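3-hydroxyacyl-CoA dehydrogenase (Brucella suis, PDB 4O5O) probably catalyses the NAD(P)-dependent oxidation of 3-hydroxyacyl-CoA to 3-oxoacyl-CoA, as a tetrameric short-chain dehydrogenase. Local coordinates at residues R87-V92 with A138-G143; S156-D161 with A167-S172. All blocks are in the same frame, centred on the assembly; numbering follows the deposited sequence.

Both contacts lie in the Rossmann-type core and follow one another along the chain without nesting or crossing. Residues 87-92 lead into strand 90-93; the chain then passes through helix 112-137 and comes back in the loop 138-143, where contact 1 closes this excursion at the N-terminal ends of the central strands of the parallel sheet. Strand 149-154, parallel to 90-93 and beside it, completes the beta-alpha-beta crossover. Just past its C-terminal end, contact 2 closes a much shorter loop of five residues, joining the turn 156-161 to the start of helix 167-187. The two centres are about 30 Å apart, on opposite sides of the chain's centre.

Contact 1 (R87-V92 with A138-G143); sequences RIDVLV and AKNEPG
Asn-140 lays its side-chain amide against the guanidinium of Arg-87. The two planes are only 18° apart; the amide OD1 sits 3.7 Å above the guanidinium plane, towards its rim, while Arg-87 NH2 comes 3.6 Å from Asn-140 CG. One direct hydrogen bond spans the segments: Asn-140 ND2 donates to Ile-88 O at 2.9 Å, almost straight at 166° and in the plane of the amide. ND2 also donates to Arg-148 O, so the amide spans two backbone carbonyls. Ionic bonds hold the guanidinium from within its own segment. Arg-87 grips Asp-89 side-on, with NE to OD2 at 3.0 Å and NH2 to OD1 at 2.8 Å, both carboxylate oxygens being met on their syn side; the bend at chi3 (-63°) brings the guanidinium round to them. Arg-14 adds a second salt bridge to OD1, and Val-15 N donates to OD2. Water does the rest of the joining: one molecule accepts from Arg-87 NH1 and Glu-141 N, a second links Arg-87 NH2 to Glu-141 O, and a third accepts from Ile-88 N and donates to Asn-140 OD1. This polar network ties the entry to strand 90-93 to the loop after helix 112-137. With two arginines and a backbone N-H gathered round it, the buried Asp-89 carboxylate is probably kept ionised, and its grip fixes the guanidinium plane on which the amide rests.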
# COMPACT_ATOMS: atom_id res chain seq x y z
N ARG B 87 -2.90 2.24 37.35
CA ARG B 87 -3.60 2.16 36.06
C ARG B 87 -2.55 2.18 34.96
O ARG B 87 -1.39 2.49 35.20
CB ARG B 87 -4.56 3.36 35.90
CG ARG B 87 -3.82 4.69 35.91
CD ARG B 87 -4.70 5.91 35.86
NE ARG B 87 -5.46 5.96 34.62
CZ ARG B 87 -6.77 5.79 34.52
NH1 ARG B 87 -7.52 5.55 35.59
NH2 ARG B 87 -7.34 5.85 33.31
N ILE B 88 -3.01 1.83 33.77
CA ILE B 88 -2.25 1.96 32.53
C ILE B 88 -3.14 2.63 31.48
O ILE B 88 -4.26 2.19 31.23
CB ILE B 88 -1.81 0.60 31.96
CG1 ILE B 88 -0.84 -0.09 32.93
CG2 ILE B 88 -1.16 0.76 30.58
CD1 ILE B 88 -0.65 -1.57 32.67
N ASP B 89 -2.62 3.67 30.87
CA ASP B 89 -3.32 4.45 29.87
C ASP B 89 -2.77 4.28 28.46
O ASP B 89 -3.53 4.30 27.50
CB ASP B 89 -3.28 5.94 30.23
CG ASP B 89 -4.05 6.25 31.49
OD1 ASP B 89 -5.29 6.31 31.44
OD2 ASP B 89 -3.41 6.44 32.54
N VAL B 90 -1.44 4.20 28.35
CA VAL B 90 -0.80 4.15 27.04
C VAL B 90 0.27 3.07 27.07
O VAL B 90 1.05 2.98 28.04
CB VAL B 90 -0.12 5.49 26.66
CG1 VAL B 90 0.54 5.38 25.30
CG2 VAL B 90 -1.13 6.64 26.69
N LEU B 91 0.31 2.23 26.03
CA LEU B 91 1.44 1.32 25.81
C LEU B 91 2.16 1.77 24.55
O LEU B 91 1.52 1.98 23.52
CB LEU B 91 0.94 -0.12 25.59
CG LEU B 91 2.02 -1.11 25.12
CD1 LEU B 91 3.13 -1.34 26.14
CD2 LEU B 91 1.41 -2.44 24.72
N VAL B 92 3.48 1.87 24.62
CA VAL B 92 4.28 2.11 23.45
C VAL B 92 5.31 0.99 23.36
O VAL B 92 6.20 0.86 24.20
CB VAL B 92 4.98 3.49 23.48
CG1 VAL B 92 5.56 3.79 22.10
CG2 VAL B 92 4.02 4.59 23.96
N ALA B 138 -8.88 -2.03 29.45
CA ALA B 138 -10.30 -2.29 29.29
C ALA B 138 -11.05 -2.04 30.61
O ALA B 138 -12.26 -1.86 30.58
CB ALA B 138 -10.56 -3.70 28.77
N LYS B 139 -10.34 -2.07 31.75
CA LYS B 139 -10.92 -1.81 33.07
C LYS B 139 -11.05 -0.34 33.41
O LYS B 139 -11.73 0.03 34.36
CB LYS B 139 -10.08 -2.50 34.14
CG LYS B 139 -9.97 -3.99 33.95
CD LYS B 139 -9.10 -4.61 35.02
CE LYS B 139 -8.89 -6.10 34.80
NZ LYS B 139 -8.01 -6.65 35.86
N ASN B 140 -10.35 0.51 32.67
CA ASN B 140 -10.35 1.95 32.94
C ASN B 140 -11.73 2.54 32.74
O ASN B 140 -12.49 2.12 31.87
CB ASN B 140 -9.38 2.69 32.01
CG ASN B 140 -7.93 2.40 32.30
OD1 ASN B 140 -7.57 2.02 33.42
ND2 ASN B 140 -7.09 2.61 31.31
N GLU B 141 -12.03 3.57 33.53
CA GLU B 141 -13.19 4.41 33.28
C GLU B 141 -13.02 5.09 31.92
O GLU B 141 -11.93 5.59 31.62
CB GLU B 141 -13.22 5.46 34.37
CG GLU B 141 -14.30 6.49 34.28
CD GLU B 141 -14.30 7.41 35.49
OE1 GLU B 141 -13.40 7.29 36.38
OE2 GLU B 141 -15.19 8.21 35.55
N PRO B 142 -14.07 5.11 31.08
CA PRO B 142 -13.91 5.86 29.82
C PRO B 142 -13.66 7.36 30.06
O PRO B 142 -14.29 7.96 30.92
CB PRO B 142 -15.20 5.55 29.06
CG PRO B 142 -15.62 4.22 29.63
CD PRO B 142 -15.34 4.37 31.10
N GLY B 143 -12.68 7.89 29.34
CA GLY B 143 -12.32 9.29 29.40
C GLY B 143 -12.95 10.03 28.26
O GLY B 143 -14.03 9.67 27.78
O HOH W 1 -10.06 4.48 35.41
O HOH W 2 -9.69 6.55 31.90
O HOH W 3 -5.53 0.42 33.99

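Contact 2 (S156-D161 with A167-S172); sequences SVAAFD and AAYSAS
The Tyr-169 ring meets Ser-156 and Ala-158 obliquely, near CD2 and CE2: Ala-158 CB lies 3.5 Å from CD2, and Ser-156 OG 3.3 Å from CE2. Ser-156 and Tyr-169, the latter within a YxxxK sequence, match the serine and tyrosine of the short-chain dehydrogenase active site, and Asn-122, which the Tyr-169 side chain touches along with Ala-98, fits the asparagine of the extended tetrad, so this is probably the catalytic centre. Tyr-169 CG stands anti to the backbone N (chi1 -170°), which carries the ring across to the turn and brings its OH to 3.6 Å from Ser-156 CB and 3.7 Å from Ser-156 OG.

The serine is positioned by its own turn. Its OG accepts from Ala-158 N at 2.9 Å, nearly straight at 168°, capping the short, weakly bonded helix that follows. On the other segment, Ser-172 OG donates to Tyr-169 O within the helix and also bonds Asn-122 ND2, joining the tyrosine's helix to helix 112-137. Ala-167, Ser-170 and Ala-171 pack against Phe-127, Pro-182 and Met-179 of the second subunit, so the site backs onto a subunit interface.

A direct bond pins turn to helix: Ser-170 OG donates to Ala-158 O at 2.8 Å, approaching from above the carbonyl plane, 42° out of it.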
# COMPACT_ATOMS: atom_id res chain seq x y z
N SER B 156 8.53 -0.35 10.86
CA SER B 156 9.77 0.18 10.26
C SER B 156 9.45 0.43 8.81
O SER B 156 8.61 -0.27 8.22
CB SER B 156 10.90 -0.86 10.31
OG SER B 156 12.06 -0.43 9.57
N VAL B 157 10.17 1.35 8.18
CA VAL B 157 10.17 1.39 6.73
C VAL B 157 10.54 0.06 6.07
O VAL B 157 10.17 -0.16 4.94
CB VAL B 157 11.04 2.53 6.17
CG1 VAL B 157 10.42 3.89 6.55
CG2 VAL B 157 12.47 2.39 6.61
N ALA B 158 11.24 -0.81 6.79
CA ALA B 158 11.58 -2.13 6.27
C ALA B 158 10.34 -2.97 6.01
O ALA B 158 10.41 -3.92 5.24
CB ALA B 158 12.53 -2.85 7.21
N ALA B 159 9.21 -2.59 6.60
CA ALA B 159 7.91 -3.26 6.30
C ALA B 159 7.44 -2.97 4.87
O ALA B 159 6.57 -3.67 4.40
CB ALA B 159 6.83 -2.83 7.29
N PHE B 160 8.01 -1.93 4.24
CA PHE B 160 7.60 -1.44 2.93
C PHE B 160 8.70 -1.61 1.88
O PHE B 160 8.41 -1.96 0.76
CB PHE B 160 7.22 0.06 3.01
CG PHE B 160 6.06 0.35 3.93
CD1 PHE B 160 4.76 0.13 3.52
CD2 PHE B 160 6.26 0.83 5.21
CE1 PHE B 160 3.69 0.38 4.37
CE2 PHE B 160 5.20 1.08 6.07
CZ PHE B 160 3.92 0.85 5.64
N ASP B 161 9.95 -1.32 2.25
CA ASP B 161 11.07 -1.21 1.31
C ASP B 161 12.26 -2.05 1.74
O ASP B 161 13.40 -1.61 1.61
CB ASP B 161 11.50 0.27 1.20
CG ASP B 161 10.36 1.18 0.76
OD1 ASP B 161 9.68 0.86 -0.26
OD2 ASP B 161 10.11 2.18 1.42
N ALA B 167 15.18 -9.92 5.44
CA ALA B 167 14.02 -10.82 5.45
C ALA B 167 13.39 -10.91 6.83
O ALA B 167 12.16 -10.78 6.95
CB ALA B 167 14.38 -12.20 4.93
N ALA B 168 14.19 -11.18 7.86
CA ALA B 168 13.63 -11.34 9.19
C ALA B 168 13.06 -10.04 9.73
O ALA B 168 11.93 -10.01 10.26
CB ALA B 168 14.66 -11.90 10.16
N TYR B 169 13.83 -8.96 9.61
CA TYR B 169 13.35 -7.68 10.12
C TYR B 169 12.08 -7.23 9.41
O TYR B 169 11.11 -6.84 10.07
CB TYR B 169 14.47 -6.65 10.00
CG TYR B 169 14.18 -5.37 10.71
CD1 TYR B 169 14.01 -5.36 12.08
CD2 TYR B 169 14.10 -4.18 10.02
CE1 TYR B 169 13.77 -4.19 12.76
CE2 TYR B 169 13.87 -3.00 10.69
CZ TYR B 169 13.70 -3.01 12.06
OH TYR B 169 13.46 -1.81 12.70
N SER B 170 12.10 -7.28 8.08
CA SER B 170 10.89 -6.93 7.29
C SER B 170 9.69 -7.81 7.64
O SER B 170 8.57 -7.31 7.78
CB SER B 170 11.19 -7.02 5.80
OG SER B 170 12.14 -6.07 5.40
N ALA B 171 9.90 -9.13 7.77
CA ALA B 171 8.80 -10.00 8.17
C ALA B 171 8.21 -9.58 9.50
O ALA B 171 6.99 -9.46 9.67
CB ALA B 171 9.27 -11.44 8.24
N SER B 172 9.09 -9.34 10.47
CA SER B 172 8.60 -9.01 11.81
C SER B 172 7.86 -7.70 11.83
O SER B 172 6.79 -7.59 12.48
CB SER B 172 9.77 -9.00 12.79
OG SER B 172 10.61 -7.85 12.67